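Local coordinates for protein Exo-beta-1,3-galactanase (Bifidobacterium bifidum, PDB 5FLW) that probably hydrolyses beta-1,3-galactan chains from their non-reducing ends to release galactose, as a family 43 glycoside hydrolase built as a five-bladed beta-propeller, at residues S190-K195 and Y201-Q206; Y217-D222 and P226-K231; M281-A286 and A290-S295. One frame throughout, in Å; residues are numbered along the deposited sequence.

Interaction 1: S190-K195 and Y201-Q206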
# COMPACT_ATOMS: atom_id res chain seq x y z
N SER A 190 4.47 4.90 -3.55
CA SER A 190 3.96 3.58 -3.16
C SER A 190 4.73 3.01 -1.97
O SER A 190 5.30 1.93 -2.05
CB SER A 190 3.93 2.60 -4.35
OG SER A 190 5.22 2.24 -4.80
N PRO A 191 4.73 3.73 -0.85
CA PRO A 191 5.51 3.28 0.31
C PRO A 191 4.90 2.08 1.02
O PRO A 191 3.67 1.94 1.12
CB PRO A 191 5.49 4.52 1.23
CG PRO A 191 4.20 5.21 0.88
CD PRO A 191 4.11 5.06 -0.63
N THR A 192 5.80 1.27 1.60
CA THR A 192 5.42 0.17 2.48
C THR A 192 6.58 -0.06 3.47
O THR A 192 7.74 0.08 3.09
CB THR A 192 5.05 -1.10 1.67
OG1 THR A 192 4.71 -2.17 2.56
CG2 THR A 192 6.17 -1.51 0.72
N ILE A 193 6.25 -0.37 4.73
CA ILE A 193 7.25 -0.58 5.78
C ILE A 193 6.94 -1.86 6.55
O ILE A 193 5.79 -2.11 6.93
CB ILE A 193 7.31 0.62 6.78
CG1 ILE A 193 7.85 1.88 6.08
CG2 ILE A 193 8.17 0.31 8.04
CD1 ILE A 193 7.85 3.16 6.92
N ILE A 194 7.99 -2.62 6.84
CA ILE A 194 7.92 -3.76 7.75
C ILE A 194 9.03 -3.60 8.78
O ILE A 194 9.91 -2.74 8.66
CB ILE A 194 8.01 -5.16 7.06
CG1 ILE A 194 9.35 -5.36 6.32
CG2 ILE A 194 6.82 -5.41 6.12
CD1 ILE A 194 10.47 -5.90 7.15
N LYS A 195 8.95 -4.42 9.82
CA LYS A 195 9.95 -4.44 10.89
C LYS A 195 10.39 -5.87 11.16
O LYS A 195 9.56 -6.78 11.23
CB LYS A 195 9.35 -3.88 12.19
CG LYS A 195 10.37 -3.39 13.26
CD LYS A 195 9.64 -3.07 14.56
CE LYS A 195 10.54 -2.43 15.57
NZ LYS A 195 9.83 -1.91 16.77
N TYR A 201 12.28 -1.65 7.60
CA TYR A 201 12.60 -1.70 6.18
C TYR A 201 11.49 -0.95 5.45
O TYR A 201 10.31 -1.27 5.62
CB TYR A 201 12.68 -3.14 5.65
CG TYR A 201 13.77 -4.03 6.27
CD1 TYR A 201 13.70 -4.44 7.60
CD2 TYR A 201 14.83 -4.51 5.48
CE1 TYR A 201 14.69 -5.27 8.16
CE2 TYR A 201 15.82 -5.34 6.02
CZ TYR A 201 15.75 -5.71 7.36
OH TYR A 201 16.72 -6.55 7.90
N TRP A 202 11.87 0.06 4.66
CA TRP A 202 10.96 0.96 3.97
C TRP A 202 11.23 0.84 2.47
O TRP A 202 12.34 1.15 2.01
CB TRP A 202 11.25 2.39 4.46
CG TRP A 202 10.45 3.53 3.90
CD1 TRP A 202 9.50 3.50 2.90
CD2 TRP A 202 10.55 4.91 4.31
NE1 TRP A 202 9.00 4.77 2.67
CE2 TRP A 202 9.63 5.65 3.52
CE3 TRP A 202 11.32 5.58 5.27
CZ2 TRP A 202 9.48 7.04 3.67
CZ3 TRP A 202 11.16 6.96 5.42
CH2 TRP A 202 10.23 7.68 4.63
N PHE A 203 10.22 0.39 1.71
CA PHE A 203 10.31 0.20 0.27
C PHE A 203 9.51 1.27 -0.45
O PHE A 203 8.49 1.75 0.06
CB PHE A 203 9.74 -1.18 -0.13
CG PHE A 203 10.41 -2.34 0.57
CD1 PHE A 203 10.08 -2.66 1.89
CD2 PHE A 203 11.36 -3.11 -0.09
CE1 PHE A 203 10.72 -3.75 2.53
CE2 PHE A 203 11.99 -4.19 0.56
CZ PHE A 203 11.66 -4.51 1.86
N GLY A 204 9.95 1.62 -1.67
CA GLY A 204 9.19 2.52 -2.51
C GLY A 204 9.66 2.46 -3.96
O GLY A 204 10.63 1.78 -4.29
N SER A 205 8.94 3.20 -4.81
CA SER A 205 9.19 3.23 -6.24
C SER A 205 9.66 4.61 -6.70
O SER A 205 9.23 5.64 -6.17
CB SER A 205 7.94 2.83 -7.03
OG SER A 205 6.80 3.54 -6.59
N GLN A 206 10.53 4.62 -7.71
CA GLN A 206 10.91 5.90 -8.30
C GLN A 206 9.71 6.51 -9.02
O GLN A 206 8.68 5.85 -9.23
CB GLN A 206 12.13 5.76 -9.24
CG GLN A 206 13.29 5.03 -8.59
CD GLN A 206 14.51 4.93 -9.51
OE1 GLN A 206 15.09 3.85 -9.71
NE2 GLN A 206 14.90 6.05 -10.09
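The beta hairpin formed by strands 191-196 and 199-205, the first two strands of one four-stranded propeller blade, pairs Thr192 with Phe203 and Ile194 with Tyr201 as antiparallel hydrogen-bonded pairs. Thr192 O receives Phe203 N at 2.9 Å with an N-H...O angle of 171°, and Ile194 O takes Tyr201 N at 2.8 Å; Thr192 N and Ile194 N return bonds to Phe203 O and Tyr201 O. Between them, Ile193 and Trp202 form a non-hydrogen-bonded pair, and Ile193 CA comes within 3.1 Å of Tyr201 O as a CA-H...O contact. On this face the isoleucine lies over the indole: with CG1 beside the backbone N (chi1 -67°), its terminal CD1 sits 4.2 Å from the centroid of the five-membered ring of Trp202, a CH-pi contact suited to a long, branched aliphatic chain. Pro191 CB meets NE1 of the same indole at 3.8 Å. The other face carries Thr192, Phe203, Ile194 and Tyr201. Ile194 CD1 reaches Tyr201 CD1 at 3.6 Å, while Thr192 O lies in the plane of the Phe203 ring at its edge, where the C-H groups are slightly positive. Beyond the paired residues, the hydroxyls OG of Ser190 and Ser205 lie 2.7 Å apart, small groups that fit a buried corner where Val245 and Gln244 provide further polar partners. Around the hairpin, Thr192 faces strand 244-250 and Phe203 faces strand 278-286, both of the next blade, while on the opposite face Ile193 and Trp202 touch Ile162 of strand 159-165 in the preceding one.

Interaction 2: Y217-D222 and P226-K231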
# COMPACT_ATOMS: atom_id res chain seq x y z
N TYR A 217 14.89 0.32 -1.27
CA TYR A 217 14.56 0.27 0.15
C TYR A 217 15.63 0.97 1.00
O TYR A 217 16.79 1.14 0.59
CB TYR A 217 14.31 -1.17 0.64
CG TYR A 217 15.58 -1.99 0.80
CD1 TYR A 217 16.28 -2.45 -0.32
CD2 TYR A 217 16.10 -2.27 2.06
CE1 TYR A 217 17.46 -3.19 -0.19
CE2 TYR A 217 17.29 -3.01 2.21
CZ TYR A 217 17.96 -3.47 1.08
OH TYR A 217 19.12 -4.22 1.22
N SER A 218 15.21 1.36 2.21
CA SER A 218 16.07 1.97 3.21
C SER A 218 15.74 1.33 4.55
O SER A 218 14.64 0.81 4.75
CB SER A 218 15.84 3.49 3.24
OG SER A 218 16.62 4.14 4.21
N THR A 219 16.72 1.35 5.48
CA THR A 219 16.54 0.78 6.81
C THR A 219 16.89 1.81 7.89
O THR A 219 17.62 2.78 7.65
CB THR A 219 17.40 -0.49 7.05
OG1 THR A 219 18.78 -0.15 6.95
CG2 THR A 219 17.09 -1.54 5.99
N ALA A 220 16.32 1.59 9.08
CA ALA A 220 16.57 2.45 10.23
C ALA A 220 16.18 1.68 11.48
O ALA A 220 15.36 0.76 11.43
CB ALA A 220 15.81 3.79 10.14
N THR A 221 16.78 2.07 12.61
CA THR A 221 16.43 1.52 13.91
C THR A 221 15.44 2.39 14.67
O THR A 221 14.95 2.00 15.74
CB THR A 221 17.71 1.32 14.75
OG1 THR A 221 18.31 2.60 14.96
CG2 THR A 221 18.71 0.47 14.00
N ASP A 222 15.12 3.56 14.12
CA ASP A 222 14.10 4.43 14.68
C ASP A 222 13.38 5.03 13.48
O ASP A 222 14.03 5.38 12.50
CB ASP A 222 14.75 5.55 15.51
CG ASP A 222 13.75 6.31 16.36
OD1 ASP A 222 12.93 7.03 15.78
OD2 ASP A 222 13.76 6.15 17.60
N PRO A 226 18.28 7.97 11.83
CA PRO A 226 18.62 8.15 10.41
C PRO A 226 18.25 6.97 9.53
O PRO A 226 18.42 5.81 9.90
CB PRO A 226 20.15 8.28 10.41
CG PRO A 226 20.61 7.81 11.73
CD PRO A 226 19.48 7.92 12.70
N TRP A 227 17.76 7.30 8.35
CA TRP A 227 17.48 6.31 7.33
C TRP A 227 18.70 6.11 6.43
O TRP A 227 19.37 7.07 6.04
CB TRP A 227 16.25 6.73 6.52
CG TRP A 227 15.00 6.54 7.32
CD1 TRP A 227 14.35 7.48 8.08
CD2 TRP A 227 14.26 5.32 7.47
NE1 TRP A 227 13.23 6.92 8.67
CE2 TRP A 227 13.16 5.60 8.32
CE3 TRP A 227 14.40 4.01 6.96
CZ2 TRP A 227 12.20 4.61 8.67
CZ3 TRP A 227 13.45 3.03 7.32
CH2 TRP A 227 12.37 3.34 8.16
N SER A 228 19.00 4.85 6.14
CA SER A 228 20.18 4.47 5.38
C SER A 228 20.04 4.88 3.91
O SER A 228 18.97 5.29 3.44
CB SER A 228 20.41 2.96 5.47
OG SER A 228 19.51 2.26 4.63
N GLU A 229 21.15 4.75 3.18
CA GLU A 229 21.15 4.90 1.73
C GLU A 229 20.04 4.03 1.12
O GLU A 229 19.78 2.92 1.59
CB GLU A 229 22.51 4.42 1.23
CG GLU A 229 22.60 4.23 -0.26
CD GLU A 229 23.88 3.51 -0.72
OE1 GLU A 229 24.45 2.70 0.05
OE2 GLU A 229 24.31 3.74 -1.87
N TRP A 230 19.42 4.51 0.06
CA TRP A 230 18.38 3.73 -0.61
C TRP A 230 19.05 2.80 -1.62
O TRP A 230 19.81 3.26 -2.48
CB TRP A 230 17.35 4.65 -1.27
CG TRP A 230 16.51 5.37 -0.27
CD1 TRP A 230 16.87 6.48 0.46
CD2 TRP A 230 15.19 5.04 0.15
NE1 TRP A 230 15.85 6.85 1.29
CE2 TRP A 230 14.80 5.98 1.12
CE3 TRP A 230 14.28 4.04 -0.21
CZ2 TRP A 230 13.55 5.95 1.73
CZ3 TRP A 230 13.05 4.01 0.40
CH2 TRP A 230 12.69 4.96 1.36
N LYS A 231 18.78 1.57 -1.67
CA LYS A 231 19.38 0.46 -2.40
C LYS A 231 18.35 -0.36 -3.16
O LYS A 231 17.18 -0.39 -2.82
CB LYS A 231 20.11 -0.48 -1.44
CG LYS A 231 21.33 0.11 -0.77
CD LYS A 231 21.96 -0.90 0.18
CE LYS A 231 23.20 -0.33 0.84
NZ LYS A 231 23.80 -1.31 1.78
O HOH W 1 19.05 0.03 1.89
O HOH W 2 21.95 -3.59 2.77
O HOH W 3 18.31 4.60 12.31
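Ser218 OG gives its proton to Ser228 O at 2.7 Å, the shortest polar bond between 217-222 and 226-231. It meets the carbonyl well off its axis, with a C=O...OG angle of 120°. With OG anti to the backbone N (chi1 179°) the hydroxyl is directed to that carbonyl, while the backbone itself sets CB over the indole of Trp230. Ser228 engages Thr219 twice: its OG accepts Thr219 N at 3.1 Å, and its own N donates to Thr219 O. Serine suits both places, being small enough to slip between chains and able to replace a backbone partner where the second segment is not a regular strand. At the other end, regular pairing appears, as Tyr217 and Lys231 exchange two backbone bonds, one from Tyr217 N to Lys231 O at 2.9 Å. Water 1 donates to both Tyr217 O and Glu229 O, and at the far end, beyond the Thr219-Ser228 bonds, water 3 accepts from Thr221 N and donates to Pro226 O.

Two tryptophans of 226-231 each turn a ring face to a CB group of the strand. Ser218 CB stands 3.5 Å from the centroid of the six-membered ring of Trp230, almost on its normal. Ala220 CB occupies the same position over Trp227, also 3.5 Å from the six-membered centroid, and its lone methyl can press so near the ring without any further branch. The Trp227 NE1 bond goes to Leu223 O, and Tyr217 OH bonds to Ala290 N of the next blade. Serine hydroxyls and waters thus supply the polar bonds where strand pairing lapses, whereas indole faces receive the small CB groups; the blade's outer edge is consequently held by mixed polar and CH-pi contacts.

Interaction 3: M281-A286 and A290-S295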
# COMPACT_ATOMS: atom_id res chain seq x y z
N MET A 281 5.32 -12.53 -4.98
CA MET A 281 6.58 -13.27 -4.86
C MET A 281 7.01 -13.28 -3.41
O MET A 281 6.74 -12.32 -2.68
CB MET A 281 7.69 -12.59 -5.69
CG MET A 281 7.46 -12.52 -7.20
SD MET A 281 8.70 -11.48 -8.01
CE MET A 281 10.22 -12.44 -7.73
N PRO A 282 7.74 -14.31 -2.97
CA PRO A 282 8.43 -14.21 -1.68
C PRO A 282 9.57 -13.21 -1.80
O PRO A 282 10.17 -13.03 -2.87
CB PRO A 282 8.96 -15.63 -1.46
CG PRO A 282 9.21 -16.14 -2.84
CD PRO A 282 8.16 -15.52 -3.73
N ILE A 283 9.82 -12.48 -0.72
CA ILE A 283 10.94 -11.55 -0.66
C ILE A 283 11.77 -11.90 0.56
O ILE A 283 11.23 -12.16 1.64
CB ILE A 283 10.48 -10.07 -0.69
CG1 ILE A 283 11.68 -9.12 -0.81
CG2 ILE A 283 9.64 -9.73 0.52
CD1 ILE A 283 11.33 -7.67 -1.08
N SER A 284 13.09 -11.99 0.38
CA SER A 284 13.99 -12.37 1.45
C SER A 284 14.46 -11.12 2.20
O SER A 284 14.89 -10.14 1.58
CB SER A 284 15.16 -13.18 0.88
OG SER A 284 16.28 -13.04 1.72
N ILE A 285 14.35 -11.15 3.54
CA ILE A 285 14.66 -10.01 4.40
C ILE A 285 15.42 -10.51 5.62
O ILE A 285 14.88 -11.31 6.40
CB ILE A 285 13.37 -9.26 4.82
CG1 ILE A 285 12.63 -8.74 3.57
CG2 ILE A 285 13.66 -8.19 5.86
CD1 ILE A 285 11.43 -7.96 3.87
N ALA A 286 16.67 -10.09 5.76
CA ALA A 286 17.52 -10.53 6.87
C ALA A 286 18.72 -9.60 6.97
O ALA A 286 19.32 -9.25 5.94
CB ALA A 286 17.98 -11.98 6.65
N ALA A 290 17.40 -6.72 1.85
CA ALA A 290 16.16 -7.18 1.25
C ALA A 290 16.45 -7.61 -0.19
O ALA A 290 17.17 -6.91 -0.91
CB ALA A 290 15.08 -6.09 1.26
N SER A 291 15.90 -8.75 -0.61
CA SER A 291 16.27 -9.30 -1.91
C SER A 291 15.10 -10.00 -2.59
O SER A 291 14.45 -10.88 -2.00
CB SER A 291 17.46 -10.27 -1.77
OG SER A 291 17.60 -11.00 -2.96
N LEU A 292 14.84 -9.64 -3.84
CA LEU A 292 13.71 -10.18 -4.58
C LEU A 292 14.25 -10.88 -5.82
O LEU A 292 14.94 -10.24 -6.63
CB LEU A 292 12.74 -9.06 -4.97
CG LEU A 292 11.41 -9.42 -5.60
CD1 LEU A 292 10.50 -10.16 -4.59
CD2 LEU A 292 10.71 -8.15 -6.19
N THR A 293 13.95 -12.18 -5.97
CA THR A 293 14.51 -13.01 -7.05
C THR A 293 13.44 -13.84 -7.75
O THR A 293 12.67 -14.55 -7.09
CB THR A 293 15.58 -13.96 -6.54
OG1 THR A 293 16.55 -13.20 -5.81
CG2 THR A 293 16.26 -14.57 -7.69
N TRP A 294 13.44 -13.79 -9.08
CA TRP A 294 12.52 -14.62 -9.84
C TRP A 294 12.99 -16.08 -9.82
O TRP A 294 14.17 -16.38 -9.65
CB TRP A 294 12.46 -14.13 -11.29
CG TRP A 294 11.32 -14.64 -12.09
CD1 TRP A 294 11.32 -15.72 -12.93
CD2 TRP A 294 9.98 -14.10 -12.13
NE1 TRP A 294 10.07 -15.87 -13.51
CE2 TRP A 294 9.23 -14.90 -13.04
CE3 TRP A 294 9.35 -13.01 -11.51
CZ2 TRP A 294 7.89 -14.64 -13.33
CZ3 TRP A 294 8.01 -12.75 -11.80
CH2 TRP A 294 7.29 -13.57 -12.71
N SER A 295 12.05 -16.99 -10.03
CA SER A 295 12.32 -18.41 -10.22
C SER A 295 11.60 -18.91 -11.46
O SER A 295 10.49 -18.48 -11.77
CB SER A 295 11.83 -19.18 -8.99
OG SER A 295 11.76 -20.56 -9.29
O HOH W 4 12.67 -13.59 -3.73
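Met281 and Trp294 meet with their side chains at about a right angle, the thioether beside the indole in an oblique Met-aromatic contact. SD of Met281 lies 3.9 Å from Trp294 CE3 and well off the ring normal. A bend at chi3 of 66° carries the methyl back toward the opposing backbone, where Met281 CE packs 3.3 Å from Thr293 O and also meets Leu292 CG. An unbranched, flexible methionine is suited to follow this curve between a leucine and an indole. Leu292, its CG anti to the backbone N (chi1 -173°), sends CD1 across to Ile283 CB at 3.9 Å and against Pro282 O.

Proline has no N-H to give, and here the two chains part: water 4 fills the step, donating to Pro282 O at 2.7 Å and accepting from Thr293 N. Farther along, true hairpin pairing takes over, with Ser284 N bonded to Ser291 O and Ser291 N to Ser284 O at 2.8 Å. These two serines point to the face away from Ile285 and Ala290, which turn inward against Phe203 of the neighbouring blade.

Apolar, sulfur-containing and aromatic groups therefore bind the end of the chain segment that has left the strand, a single water bridges the gap, and direct backbone hydrogen bonds between the two segments are confined to the serine pair.

How the interactions relate
The three contacts follow one another along the chain. Interactions 1 and 2, with centres about 10 Å apart, belong to one blade: the first joins its two leading strands, the second its last two, and strands 199-205 and 216-220 adjoin through a probable backbone hydrogen bond, Trp202 N to Ser218 O. Interaction 3 closes the outer edge of the following blade, its centre about 14 Å from interaction 1 and 18 Å from interaction 2. The face of interaction 1 that carries Tyr201 and Phe203 packs against it, so the set runs from within a blade to the seam between two. Such apolar seams are characteristic of propellers, whose blades hold together mainly by face-to-face packing of sheets.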